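Local coordinates for protein Ufm1-specific protease (Caenorhabditis elegans, PDB 5EJJ) that acts as a thiol protease that recognises the ubiquitin-like modifier ufm-1 bound to target proteins and hydrolyses the peptide bond at its C-terminal glycine, at residues L355-H360 and P378-H383; L95-R100 and S108-M113; A180-Y185 and D251-L256; G134-L139 and F234-T239. All coordinates share one frame; numbering follows the deposited sequence.

Along the chain, interaction 2 comes first and is complete before the others begin; interactions 4 and 3 then cross in sequence, their segments alternating, and interaction 1 follows both. Interaction 2 lies in the N-terminal MPN domain, at an edge strand of a mixed beta-sheet. Interaction 4 pairs strands 127-139 and 235-247 in a second mixed sheet, and strand 235-247 is followed in the chain by helix 253-280, whose start makes interaction 3; the centres of these two contacts are about 34 Å apart. Interaction 1 reaches into the C78 peptidase domain beside active-site residues, with its centre about 41 Å from that of interaction 2. Interactions 2, 3 and 4 lie away from the active-site residues.

Interaction 1 (L355-H360 and P378-H383); sequences LIREPH and PYNYHH
The two loops run at 119° to each other and meet in a single backbone bridge between R357 and N380, where E358 N donates to Y379 O nearly along the C=O axis (3.1 Å) and Y381 N donates to I356 O in the carbonyl plane (3.1 Å). Y379 makes the largest single contribution. With CG between its backbone N and carbonyl carbon (chi1 57°), its ring reaches across to 355-360, and E358 CA sits over one face in a CH-pi contact, 4.2 Å from the centroid. P359 CD comes obliquely to Y379 CE1. Y379 OH meets H360 twice, accepting from H360 N at 3.3 Å and sharing a hydrogen bond with H360 ND1 at 3.0 Å. A leucine here would lose the hydroxyl and the flat ring, and would probably loosen the hold on H360 and E358. In the peptidase C78 domain the loop holding 378-383 leads from strand 371-374 to helix 396-409, and Y381 OH bonds the backbone O of the probable active-site aspartate D520. P359 CG packs obliquely against Y381 CB at 3.7 Å. Farther along, L355 CG lies over one face of the H382 ring, offset toward its rim, and L355 CD2 approaches H382 CE1 at 3.6 Å.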
loop_
_atom_site.group_PDB
_atom_site.type_symbol
_atom_site.label_atom_id
_atom_site.label_comp_id
_atom_site.label_asym_id
_atom_site.label_seq_id
_atom_site.Cartn_x
_atom_site.Cartn_y
_atom_site.Cartn_z
ATOM N N LEU A 355 13.029 -11.482 1.098
ATOM C CA LEU A 355 12.432 -11.459 -0.234
ATOM C C LEU A 355 12.243 -10.035 -0.763
ATOM O O LEU A 355 11.934 -9.116 -0.002
ATOM C CB LEU A 355 11.073 -12.177 -0.211
ATOM C CG LEU A 355 10.931 -13.696 -0.400
ATOM C CD1 LEU A 355 12.235 -14.428 -0.133
ATOM C CD2 LEU A 355 9.805 -14.249 0.490
ATOM N N ILE A 356 12.423 -9.877 -2.073
ATOM C CA ILE A 356 12.176 -8.616 -2.778
ATOM C C ILE A 356 10.686 -8.435 -3.110
ATOM O O ILE A 356 10.019 -9.388 -3.525
ATOM C CB ILE A 356 12.992 -8.578 -4.083
ATOM C CG1 ILE A 356 14.481 -8.655 -3.757
ATOM C CG2 ILE A 356 12.653 -7.352 -4.932
ATOM C CD1 ILE A 356 15.356 -8.585 -4.967
ATOM N N ARG A 357 10.167 -7.218 -2.913
ATOM C CA ARG A 357 8.769 -6.906 -3.230
ATOM C C ARG A 357 8.720 -6.098 -4.521
ATOM O O ARG A 357 9.368 -5.061 -4.628
ATOM C CB ARG A 357 8.102 -6.148 -2.073
ATOM C CG ARG A 357 6.607 -5.850 -2.227
ATOM C CD ARG A 357 6.162 -4.844 -1.155
ATOM N NE ARG A 357 4.717 -4.581 -1.069
ATOM C CZ ARG A 357 3.955 -4.879 -0.006
ATOM N NH1 ARG A 357 4.485 -5.472 1.069
ATOM N NH2 ARG A 357 2.654 -4.581 -0.011
ATOM N N GLU A 358 7.973 -6.605 -5.501
ATOM C CA GLU A 358 7.794 -5.960 -6.808
ATOM C C GLU A 358 9.092 -5.536 -7.507
ATOM O O GLU A 358 9.425 -4.352 -7.533
ATOM C CB GLU A 358 6.834 -4.775 -6.691
ATOM C CG GLU A 358 5.406 -5.190 -6.326
ATOM C CD GLU A 358 4.396 -4.048 -6.416
ATOM O OE1 GLU A 358 4.368 -3.223 -5.467
ATOM O OE2 GLU A 358 3.637 -3.985 -7.429
ATOM N N PRO A 359 9.834 -6.505 -8.076
ATOM C CA PRO A 359 11.058 -6.158 -8.797
ATOM C C PRO A 359 10.724 -5.451 -10.085
ATOM O O PRO A 359 11.450 -4.551 -10.471
ATOM C CB PRO A 359 11.679 -7.517 -9.109
ATOM C CG PRO A 359 11.099 -8.431 -8.098
ATOM C CD PRO A 359 9.699 -7.962 -7.930
ATOM N N HIS A 360 9.626 -5.818 -10.730
ATOM C CA HIS A 360 9.302 -5.212 -12.018
ATOM C C HIS A 360 9.089 -3.706 -11.912
ATOM O O HIS A 360 8.927 -3.029 -12.926
ATOM C CB HIS A 360 8.077 -5.874 -12.654
ATOM C CG HIS A 360 6.792 -5.158 -12.385
ATOM N ND1 HIS A 360 6.066 -5.338 -11.221
ATOM C CD2 HIS A 360 6.093 -4.267 -13.129
ATOM C CE1 HIS A 360 4.980 -4.588 -11.262
ATOM N NE2 HIS A 360 4.973 -3.927 -12.410
ATOM N N PRO A 378 0.806 -6.055 -5.468
ATOM C CA PRO A 378 2.193 -6.458 -5.155
ATOM C C PRO A 378 2.394 -7.988 -4.981
ATOM O O PRO A 378 1.425 -8.710 -4.749
ATOM C CB PRO A 378 2.449 -5.755 -3.816
ATOM C CG PRO A 378 1.137 -5.839 -3.149
ATOM C CD PRO A 378 0.097 -5.604 -4.257
ATOM N N TYR A 379 3.644 -8.443 -5.062
ATOM C CA TYR A 379 4.014 -9.858 -4.941
ATOM C C TYR A 379 5.481 -9.895 -4.503
ATOM O O TYR A 379 6.148 -8.863 -4.521
ATOM C CB TYR A 379 3.885 -10.555 -6.306
ATOM C CG TYR A 379 4.740 -9.871 -7.344
ATOM C CD1 TYR A 379 6.056 -10.249 -7.546
ATOM C CD2 TYR A 379 4.248 -8.798 -8.069
ATOM C CE1 TYR A 379 6.850 -9.598 -8.453
ATOM C CE2 TYR A 379 5.034 -8.134 -8.988
ATOM C CZ TYR A 379 6.340 -8.534 -9.179
ATOM O OH TYR A 379 7.132 -7.869 -10.095
ATOM N N ASN A 380 5.997 -11.071 -4.143
ATOM C CA ASN A 380 7.446 -11.236 -3.928
ATOM C C ASN A 380 8.117 -12.064 -5.023
ATOM O O ASN A 380 7.454 -12.763 -5.784
ATOM C CB ASN A 380 7.767 -11.867 -2.570
ATOM C CG ASN A 380 7.584 -10.905 -1.414
ATOM O OD1 ASN A 380 8.008 -9.743 -1.481
ATOM N ND2 ASN A 380 6.941 -11.381 -0.340
ATOM N N TYR A 381 9.442 -11.990 -5.081
ATOM C CA TYR A 381 10.220 -12.723 -6.070
ATOM C C TYR A 381 10.868 -13.938 -5.424
ATOM O O TYR A 381 11.851 -13.801 -4.701
ATOM C CB TYR A 381 11.306 -11.813 -6.638
ATOM C CG TYR A 381 12.151 -12.426 -7.732
ATOM C CD1 TYR A 381 11.729 -13.559 -8.419
ATOM C CD2 TYR A 381 13.376 -11.868 -8.077
ATOM C CE1 TYR A 381 12.502 -14.122 -9.410
ATOM C CE2 TYR A 381 14.152 -12.418 -9.069
ATOM C CZ TYR A 381 13.714 -13.546 -9.734
ATOM O OH TYR A 381 14.491 -14.100 -10.728
ATOM N N HIS A 382 10.320 -15.123 -5.684
ATOM C CA HIS A 382 10.947 -16.367 -5.247
ATOM C C HIS A 382 11.706 -17.013 -6.404
ATOM O O HIS A 382 11.355 -16.829 -7.573
ATOM C CB HIS A 382 9.910 -17.347 -4.713
ATOM C CG HIS A 382 9.031 -16.775 -3.647
ATOM N ND1 HIS A 382 9.022 -17.256 -2.354
ATOM C CD2 HIS A 382 8.119 -15.775 -3.684
ATOM C CE1 HIS A 382 8.141 -16.579 -1.641
ATOM N NE2 HIS A 382 7.582 -15.670 -2.423
ATOM N N HIS A 383 12.734 -17.783 -6.062
ATOM C CA HIS A 383 13.659 -18.356 -7.039
ATOM C C HIS A 383 14.462 -19.529 -6.457
ATOM O O HIS A 383 14.175 -20.018 -5.363
ATOM C CB HIS A 383 14.613 -17.275 -7.534
ATOM C CG HIS A 383 15.017 -16.310 -6.461
ATOM N ND1 HIS A 383 15.523 -16.723 -5.252
ATOM C CD2 HIS A 383 14.960 -14.958 -6.410
ATOM C CE1 HIS A 383 15.765 -15.666 -4.492
ATOM N NE2 HIS A 383 15.445 -14.584 -5.178
#

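Interaction 2 (L95-R100 and S108-M113); sequences LQLTSR and SEFLDM
F110 fills the buried side of this contact between edge strand 95-97 and helix 108-113, whose axes approach to 8.2 Å at an angle of 131°. CG of F110 is anti to the backbone N (chi1 170°), which sends the ring toward the strand, where two buried leucines meet its rim. L97 CD2 lies in the ring plane at the edge, 3.9 Å from F110 CD1, and L95 CD2 stands 4.1 Å from F110 CZ. M11 of helix 8-19 and F117 of strand 117-119 also touch this ring, consistent with a place in the core of the N-terminal, MPN-like region. The other side of the contact faces solvent. There M113, exposed and bent at chi2 and chi3, lays its CG 3.7 Å from Q96 CB and its SD 4.0 Å from T98 CG2. T98 OG1 is engaged elsewhere, capping M101 N at the start of helix 99-104. Beyond it, exposed R100 crosses E109 at about a right angle, and E109 OE2 sits over the guanidinium face, 3.3 Å from R100 NE. No N-H points at that oxygen, so the salt bridge is one of charge alone and would probably tolerate movement, while the apolar fit at F110 probably gives the contact its more specific fit.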
loop_
_atom_site.group_PDB
_atom_site.type_symbol
_atom_site.label_atom_id
_atom_site.label_comp_id
_atom_site.label_asym_id
_atom_site.label_seq_id
_atom_site.Cartn_x
_atom_site.Cartn_y
_atom_site.Cartn_z
ATOM N N LEU A 95 -13.947 23.593 -2.939
ATOM C CA LEU A 95 -14.043 23.136 -4.317
ATOM C C LEU A 95 -15.510 23.197 -4.736
ATOM O O LEU A 95 -16.415 22.800 -3.972
ATOM C CB LEU A 95 -13.508 21.712 -4.486
ATOM C CG LEU A 95 -12.037 21.414 -4.192
ATOM C CD1 LEU A 95 -11.775 19.939 -4.437
ATOM C CD2 LEU A 95 -11.130 22.264 -5.045
ATOM N N GLN A 96 -15.752 23.713 -5.939
ATOM C CA GLN A 96 -17.096 23.679 -6.491
ATOM C C GLN A 96 -17.198 22.525 -7.465
ATOM O O GLN A 96 -16.374 22.384 -8.363
ATOM C CB GLN A 96 -17.435 25.007 -7.149
ATOM C CG GLN A 96 -17.399 26.168 -6.165
ATOM C CD GLN A 96 -18.354 25.966 -5.003
ATOM O OE1 GLN A 96 -19.413 25.342 -5.145
ATOM N NE2 GLN A 96 -17.984 26.493 -3.840
ATOM N N LEU A 97 -18.187 21.675 -7.260
ATOM C CA LEU A 97 -18.274 20.441 -8.022
ATOM C C LEU A 97 -19.691 20.184 -8.502
ATOM O O LEU A 97 -20.652 20.671 -7.905
ATOM C CB LEU A 97 -17.832 19.259 -7.162
ATOM C CG LEU A 97 -16.408 19.196 -6.630
ATOM C CD1 LEU A 97 -16.193 17.846 -5.955
ATOM C CD2 LEU A 97 -15.404 19.427 -7.739
ATOM N N THR A 98 -19.814 19.412 -9.576
ATOM C CA THR A 98 -21.112 19.004 -10.085
ATOM C C THR A 98 -21.083 17.496 -10.257
ATOM O O THR A 98 -20.001 16.906 -10.383
ATOM C CB THR A 98 -21.398 19.629 -11.448
ATOM O OG1 THR A 98 -20.698 18.895 -12.462
ATOM C CG2 THR A 98 -20.952 21.087 -11.475
ATOM N N SER A 99 -22.259 16.869 -10.271
ATOM C CA SER A 99 -22.329 15.417 -10.433
ATOM C C SER A 99 -22.040 15.029 -11.878
ATOM O O SER A 99 -21.613 13.900 -12.162
ATOM C CB SER A 99 -23.690 14.889 -9.994
ATOM O OG SER A 99 -23.810 14.876 -8.577
ATOM N N ARG A 100 -22.282 15.979 -12.786
ATOM C CA ARG A 100 -21.962 15.813 -14.198
ATOM C C ARG A 100 -20.458 15.621 -14.267
ATOM O O ARG A 100 -19.966 14.576 -14.706
ATOM C CB ARG A 100 -22.366 17.072 -14.993
ATOM C CG ARG A 100 -22.807 16.834 -16.449
ATOM C CD ARG A 100 -22.127 17.791 -17.451
ATOM N NE ARG A 100 -22.277 19.215 -17.111
ATOM C CZ ARG A 100 -21.841 20.242 -17.862
ATOM N NH1 ARG A 100 -21.227 20.023 -19.024
ATOM N NH2 ARG A 100 -22.021 21.501 -17.455
ATOM N N SER A 108 -11.641 19.098 -17.798
ATOM C CA SER A 108 -12.192 20.157 -18.630
ATOM C C SER A 108 -13.132 21.094 -17.767
ATOM O O SER A 108 -12.857 22.296 -17.585
ATOM C CB SER A 108 -12.857 19.514 -19.921
ATOM O OG SER A 108 -12.369 18.190 -20.340
ATOM N N GLU A 109 -14.192 20.527 -17.182
ATOM C CA GLU A 109 -15.180 21.313 -16.429
ATOM C C GLU A 109 -14.684 21.805 -15.072
ATOM O O GLU A 109 -15.069 22.895 -14.606
ATOM C CB GLU A 109 -16.457 20.502 -16.184
ATOM C CG GLU A 109 -17.235 20.089 -17.430
ATOM C CD GLU A 109 -18.449 19.213 -17.092
ATOM O OE1 GLU A 109 -18.708 18.216 -17.820
ATOM O OE2 GLU A 109 -19.138 19.528 -16.087
ATOM N N PHE A 110 -13.865 20.970 -14.423
ATOM C CA PHE A 110 -13.331 21.258 -13.083
ATOM C C PHE A 110 -12.484 22.534 -13.057
ATOM O O PHE A 110 -12.518 23.293 -12.089
ATOM C CB PHE A 110 -12.520 20.074 -12.526
ATOM C CG PHE A 110 -11.760 20.408 -11.268
ATOM C CD1 PHE A 110 -12.377 20.324 -10.029
ATOM C CD2 PHE A 110 -10.437 20.837 -11.326
ATOM C CE1 PHE A 110 -11.688 20.645 -8.867
ATOM C CE2 PHE A 110 -9.739 21.172 -10.160
ATOM C CZ PHE A 110 -10.366 21.078 -8.932
ATOM N N LEU A 111 -11.719 22.766 -14.113
ATOM C CA LEU A 111 -10.888 23.949 -14.146
ATOM C C LEU A 111 -11.676 25.249 -14.242
ATOM O O LEU A 111 -11.218 26.275 -13.742
ATOM C CB LEU A 111 -9.899 23.857 -15.285
ATOM C CG LEU A 111 -8.925 22.707 -15.079
ATOM C CD1 LEU A 111 -7.996 22.607 -16.307
ATOM C CD2 LEU A 111 -8.147 22.869 -13.744
ATOM N N ASP A 112 -12.848 25.205 -14.880
ATOM C CA ASP A 112 -13.667 26.402 -15.123
ATOM C C ASP A 112 -14.412 26.818 -13.876
ATOM O O ASP A 112 -14.679 28.004 -13.650
ATOM C CB ASP A 112 -14.708 26.134 -16.203
ATOM C CG ASP A 112 -14.087 25.918 -17.563
ATOM O OD1 ASP A 112 -13.975 24.734 -17.982
ATOM O OD2 ASP A 112 -13.711 26.937 -18.203
ATOM N N MET A 113 -14.763 25.819 -13.081
ATOM C CA MET A 113 -15.471 26.048 -11.842
ATOM C C MET A 113 -14.538 26.425 -10.680
ATOM O O MET A 113 -15.009 26.872 -9.625
ATOM C CB MET A 113 -16.253 24.795 -11.495
ATOM C CG MET A 113 -17.576 25.064 -10.867
ATOM S SD MET A 113 -18.857 24.440 -11.937
ATOM C CE MET A 113 -18.607 25.518 -13.359
#

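Interaction 3 (A180-Y185 and D251-L256); sequences AAQQKY and DSSLDL
S253 OG is gripped by two hydrogen bonds: it accepts from Q182 N at 3.1 Å, an almost straight bond of 167°, and pairs outside the segments with Q176 OE1. The serine torsion (chi1 74°) sets OG between its own backbone N and carbonyl carbon, facing loop 180-185. Q182 and S253 are joined a second time through the backbone, S253 N donating to Q182 O at 3.1 Å along a straight N-H, though from above the carbonyl plane. A third bond across the contact, Y185 N to D251 O at 3.3 Å, is more bent and also comes from above the carbonyl plane. Y185 turns its ring so that S253 CB lies over one face, offset toward the rim, 4.0 Å from the centroid in a CH-pi contact. A181 CB touches L254 CB at 4.1 Å, and the bent Q183 brings its amide alongside S252 CB. S252 is the N-cap of the helix and forms a capping box with D255: S252 N donates to the anti lone pair of D255 OD2 at 3.2 Å, while D255 N returns a weak bond to S252 OG. Through the bonds of Q182 and Y185 with S253 and D251, the loop between strand 171-173 and helix 187-190 is fastened to the start of helix 253-280, and Y185 OH reaches back to V172 N on that edge strand.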
loop_
_atom_site.group_PDB
_atom_site.type_symbol
_atom_site.label_atom_id
_atom_site.label_comp_id
_atom_site.label_asym_id
_atom_site.label_seq_id
_atom_site.Cartn_x
_atom_site.Cartn_y
_atom_site.Cartn_z
ATOM N N ALA A 180 19.914 26.188 15.784
ATOM C CA ALA A 180 20.724 24.977 15.917
ATOM C C ALA A 180 20.491 24.050 14.747
ATOM O O ALA A 180 21.129 22.992 14.638
ATOM C CB ALA A 180 20.405 24.271 17.215
ATOM N N ALA A 181 19.579 24.472 13.872
ATOM C CA ALA A 181 19.065 23.631 12.791
ATOM C C ALA A 181 20.147 23.216 11.820
ATOM O O ALA A 181 20.895 24.052 11.317
ATOM C CB ALA A 181 17.940 24.339 12.051
ATOM N N GLN A 182 20.220 21.917 11.562
ATOM C CA GLN A 182 21.145 21.379 10.575
ATOM C C GLN A 182 20.417 21.162 9.239
ATOM O O GLN A 182 19.673 20.194 9.078
ATOM C CB GLN A 182 21.751 20.071 11.097
ATOM C CG GLN A 182 21.947 20.061 12.626
ATOM C CD GLN A 182 22.400 18.702 13.182
ATOM O OE1 GLN A 182 21.717 18.107 14.027
ATOM N NE2 GLN A 182 23.565 18.220 12.726
ATOM N N GLN A 183 20.625 22.065 8.287
ATOM C CA GLN A 183 19.984 21.975 6.972
ATOM C C GLN A 183 20.263 20.671 6.215
ATOM O O GLN A 183 21.241 19.977 6.492
ATOM C CB GLN A 183 20.415 23.160 6.126
ATOM C CG GLN A 183 20.097 24.484 6.783
ATOM C CD GLN A 183 18.607 24.672 6.954
ATOM O OE1 GLN A 183 17.824 24.223 6.110
ATOM N NE2 GLN A 183 18.199 25.328 8.051
ATOM N N LYS A 184 19.390 20.339 5.268
ATOM C CA LYS A 184 19.594 19.163 4.408
ATOM C C LYS A 184 19.904 17.870 5.183
ATOM O O LYS A 184 20.595 16.974 4.671
ATOM C CB LYS A 184 20.705 19.441 3.392
ATOM C CG LYS A 184 20.680 20.866 2.861
ATOM C CD LYS A 184 20.337 20.938 1.388
ATOM C CE LYS A 184 19.811 22.332 1.024
ATOM N NZ LYS A 184 18.383 22.307 0.536
ATOM N N TYR A 185 19.355 17.778 6.394
ATOM C CA TYR A 185 19.826 16.823 7.382
ATOM C C TYR A 185 19.804 15.360 6.940
ATOM O O TYR A 185 20.668 14.600 7.351
ATOM C CB TYR A 185 19.145 17.041 8.741
ATOM C CG TYR A 185 19.739 16.204 9.864
ATOM C CD1 TYR A 185 19.076 15.086 10.346
ATOM C CD2 TYR A 185 20.961 16.523 10.432
ATOM C CE1 TYR A 185 19.608 14.307 11.360
ATOM C CE2 TYR A 185 21.504 15.747 11.453
ATOM C CZ TYR A 185 20.821 14.634 11.914
ATOM O OH TYR A 185 21.345 13.838 12.926
ATOM N N ASP A 251 14.818 19.059 3.659
ATOM C CA ASP A 251 14.396 19.680 4.934
ATOM C C ASP A 251 15.384 19.544 6.089
ATOM O O ASP A 251 16.203 18.623 6.122
ATOM C CB ASP A 251 12.946 19.353 5.362
ATOM C CG ASP A 251 12.617 17.874 5.286
ATOM O OD1 ASP A 251 11.417 17.556 5.151
ATOM O OD2 ASP A 251 13.535 17.029 5.357
ATOM N N SER A 252 15.294 20.506 7.008
ATOM C CA SER A 252 16.252 20.676 8.090
ATOM C C SER A 252 15.871 19.819 9.258
ATOM O O SER A 252 14.691 19.583 9.488
ATOM C CB SER A 252 16.302 22.142 8.549
ATOM O OG SER A 252 15.207 22.509 9.384
ATOM N N SER A 253 16.879 19.367 10.000
ATOM C CA SER A 253 16.690 18.585 11.225
ATOM C C SER A 253 15.551 19.166 12.064
ATOM O O SER A 253 14.831 18.425 12.712
ATOM C CB SER A 253 17.995 18.516 12.043
ATOM O OG SER A 253 18.293 19.751 12.703
ATOM N N LEU A 254 15.366 20.483 12.024
ATOM C CA LEU A 254 14.229 21.083 12.706
ATOM C C LEU A 254 12.897 20.637 12.105
ATOM O O LEU A 254 11.982 20.229 12.824
ATOM C CB LEU A 254 14.302 22.602 12.684
ATOM C CG LEU A 254 13.180 23.233 13.510
ATOM C CD1 LEU A 254 13.337 22.893 14.978
ATOM C CD2 LEU A 254 13.129 24.728 13.332
ATOM N N ASP A 255 12.794 20.741 10.781
ATOM C CA ASP A 255 11.603 20.313 10.053
ATOM C C ASP A 255 11.295 18.856 10.378
ATOM O O ASP A 255 10.131 18.495 10.553
ATOM C CB ASP A 255 11.812 20.456 8.540
ATOM C CG ASP A 255 11.764 21.912 8.051
ATOM O OD1 ASP A 255 10.851 22.674 8.477
ATOM O OD2 ASP A 255 12.638 22.276 7.214
ATOM N N LEU A 256 12.337 18.024 10.457
ATOM C CA LEU A 256 12.160 16.615 10.793
ATOM C C LEU A 256 11.547 16.461 12.167
ATOM O O LEU A 256 10.795 15.538 12.410
ATOM C CB LEU A 256 13.488 15.863 10.791
ATOM C CG LEU A 256 14.165 15.394 9.505
ATOM C CD1 LEU A 256 13.296 14.475 8.655
ATOM C CD2 LEU A 256 14.590 16.586 8.728
#

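Interaction 4 (G134-L139 and F234-T239); sequences GYEWSL and FTRLVT
Strands 134-139 and 235-239 pair antiparallel, and the N-H and C=O groups of Y135, W137 and L139 are satisfied by those of T239, L237 and T235. At one end Y135 N donates to T239 O at 2.7 Å and T239 N returns a bond to Y135 O, both nearly along the C=O axis. W137 and L237 exchange the next two. At the other end L139 N donates to T235 O, while L139 O takes T235 N from above its carbonyl plane and a weak bond from T235 OG1 at 3.3 Å. On the face of Y135, W137, L237 and T239, which helices 144-156 and 253-280 cover, T239 CB lies over one face of the Y135 ring, 3.9 Å from the centroid, and Y135 CE2 lies over one face of the W137 ring. Y135 OH is hydrogen-bonded to T271 OG1 of helix 253-280. An alanine here would remove both the ring and that hydroxyl, and would probably weaken the hold of the sheet on the helix. The exposed face bears E136 and R236. E136 OE2 accepts both nitrogens of a side-on grip, using its anti lone pair toward R236 NE (2.5 Å) and meeting R236 NH2 from above the carboxylate plane. Polar pairing at the surface thus adds a charged cross-strand tie to a ladder whose other face is largely apolar and aromatic.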
loop_
_atom_site.group_PDB
_atom_site.type_symbol
_atom_site.label_atom_id
_atom_site.label_comp_id
_atom_site.label_asym_id
_atom_site.label_seq_id
_atom_site.Cartn_x
_atom_site.Cartn_y
_atom_site.Cartn_z
ATOM N N GLY A 134 5.964 3.243 22.706
ATOM C CA GLY A 134 4.978 2.631 23.579
ATOM C C GLY A 134 4.493 3.620 24.605
ATOM O O GLY A 134 5.208 4.560 24.948
ATOM N N TYR A 135 3.278 3.437 25.094
ATOM C CA TYR A 135 2.832 4.257 26.214
ATOM C C TYR A 135 1.802 3.527 27.045
ATOM O O TYR A 135 1.290 2.487 26.640
ATOM C CB TYR A 135 2.326 5.633 25.765
ATOM C CG TYR A 135 1.388 5.587 24.590
ATOM C CD1 TYR A 135 1.873 5.609 23.289
ATOM C CD2 TYR A 135 0.012 5.529 24.774
ATOM C CE1 TYR A 135 1.022 5.565 22.222
ATOM C CE2 TYR A 135 -0.847 5.493 23.700
ATOM C CZ TYR A 135 -0.330 5.504 22.430
ATOM O OH TYR A 135 -1.171 5.467 21.353
ATOM N N GLU A 136 1.524 4.058 28.225
ATOM C CA GLU A 136 0.587 3.416 29.124
ATOM C C GLU A 136 -0.512 4.384 29.570
ATOM O O GLU A 136 -0.260 5.559 29.830
ATOM C CB GLU A 136 1.349 2.847 30.306
ATOM C CG GLU A 136 0.500 2.199 31.362
ATOM C CD GLU A 136 1.345 1.711 32.521
ATOM O OE1 GLU A 136 2.185 2.512 33.016
ATOM O OE2 GLU A 136 1.184 0.529 32.917
ATOM N N TRP A 137 -1.738 3.875 29.626
ATOM C CA TRP A 137 -2.926 4.689 29.884
ATOM C C TRP A 137 -3.772 4.057 30.952
ATOM O O TRP A 137 -4.062 2.861 30.885
ATOM C CB TRP A 137 -3.790 4.771 28.637
ATOM C CG TRP A 137 -3.375 5.810 27.725
ATOM C CD1 TRP A 137 -2.321 6.642 27.886
ATOM C CD2 TRP A 137 -3.999 6.161 26.488
ATOM N NE1 TRP A 137 -2.237 7.506 26.822
ATOM C CE2 TRP A 137 -3.257 7.241 25.944
ATOM C CE3 TRP A 137 -5.107 5.679 25.788
ATOM C CZ2 TRP A 137 -3.590 7.865 24.724
ATOM C CZ3 TRP A 137 -5.445 6.304 24.572
ATOM C CH2 TRP A 137 -4.682 7.390 24.057
ATOM N N SER A 138 -4.187 4.863 31.924
ATOM C CA SER A 138 -5.028 4.368 32.999
ATOM C C SER A 138 -6.448 4.902 32.897
ATOM O O SER A 138 -6.665 6.116 32.824
ATOM C CB SER A 138 -4.413 4.706 34.344
ATOM O OG SER A 138 -3.561 3.655 34.755
ATOM N N LEU A 139 -7.409 3.979 32.882
ATOM C CA LEU A 139 -8.827 4.325 32.786
ATOM C C LEU A 139 -9.646 3.940 34.036
ATOM O O LEU A 139 -9.905 2.758 34.289
ATOM C CB LEU A 139 -9.428 3.681 31.540
ATOM C CG LEU A 139 -8.681 3.974 30.235
ATOM C CD1 LEU A 139 -9.547 3.593 29.043
ATOM C CD2 LEU A 139 -8.275 5.435 30.148
ATOM N N PHE A 234 -9.598 0.660 38.376
ATOM C CA PHE A 234 -9.107 1.255 37.115
ATOM C C PHE A 234 -8.548 0.222 36.131
ATOM O O PHE A 234 -8.155 -0.871 36.524
ATOM C CB PHE A 234 -8.057 2.358 37.364
ATOM C CG PHE A 234 -6.668 1.831 37.691
ATOM C CD1 PHE A 234 -5.692 1.722 36.705
ATOM C CD2 PHE A 234 -6.333 1.457 38.986
ATOM C CE1 PHE A 234 -4.416 1.238 37.003
ATOM C CE2 PHE A 234 -5.058 0.977 39.285
ATOM C CZ PHE A 234 -4.104 0.867 38.291
ATOM N N THR A 235 -8.518 0.591 34.850
ATOM C CA THR A 235 -7.960 -0.253 33.782
ATOM C C THR A 235 -6.683 0.374 33.227
ATOM O O THR A 235 -6.686 1.545 32.824
ATOM C CB THR A 235 -8.944 -0.387 32.609
ATOM O OG1 THR A 235 -10.292 -0.333 33.101
ATOM C CG2 THR A 235 -8.708 -1.679 31.877
ATOM N N ARG A 236 -5.587 -0.380 33.215
ATOM C CA ARG A 236 -4.358 0.143 32.619
ATOM C C ARG A 236 -4.150 -0.501 31.261
ATOM O O ARG A 236 -4.120 -1.717 31.128
ATOM C CB ARG A 236 -3.124 -0.002 33.528
ATOM C CG ARG A 236 -2.793 -1.435 33.934
ATOM C CD ARG A 236 -1.428 -1.542 34.610
ATOM N NE ARG A 236 -0.308 -1.393 33.672
ATOM C CZ ARG A 236 0.214 -2.389 32.955
ATOM N NH1 ARG A 236 -0.288 -3.613 33.049
ATOM N NH2 ARG A 236 1.241 -2.166 32.139
ATOM N N LEU A 237 -4.031 0.353 30.254
ATOM C CA LEU A 237 -3.987 -0.046 28.865
ATOM C C LEU A 237 -2.576 0.211 28.337
ATOM O O LEU A 237 -1.996 1.270 28.611
ATOM C CB LEU A 237 -5.040 0.776 28.118
ATOM C CG LEU A 237 -5.190 0.858 26.601
ATOM C CD1 LEU A 237 -5.042 -0.480 25.889
ATOM C CD2 LEU A 237 -6.550 1.476 26.332
ATOM N N VAL A 238 -2.000 -0.766 27.630
ATOM C CA VAL A 238 -0.685 -0.540 27.020
ATOM C C VAL A 238 -0.701 -0.580 25.499
ATOM O O VAL A 238 -1.252 -1.478 24.890
ATOM C CB VAL A 238 0.402 -1.447 27.572
ATOM C CG1 VAL A 238 1.712 -1.082 26.964
ATOM C CG2 VAL A 238 0.493 -1.255 29.044
ATOM N N THR A 239 -0.110 0.440 24.899
ATOM C CA THR A 239 -0.137 0.615 23.462
ATOM C C THR A 239 1.293 0.711 23.002
ATOM O O THR A 239 2.049 1.550 23.518
ATOM C CB THR A 239 -0.840 1.943 23.095
ATOM O OG1 THR A 239 -2.057 2.070 23.848
ATOM C CG2 THR A 239 -1.147 2.009 21.603
#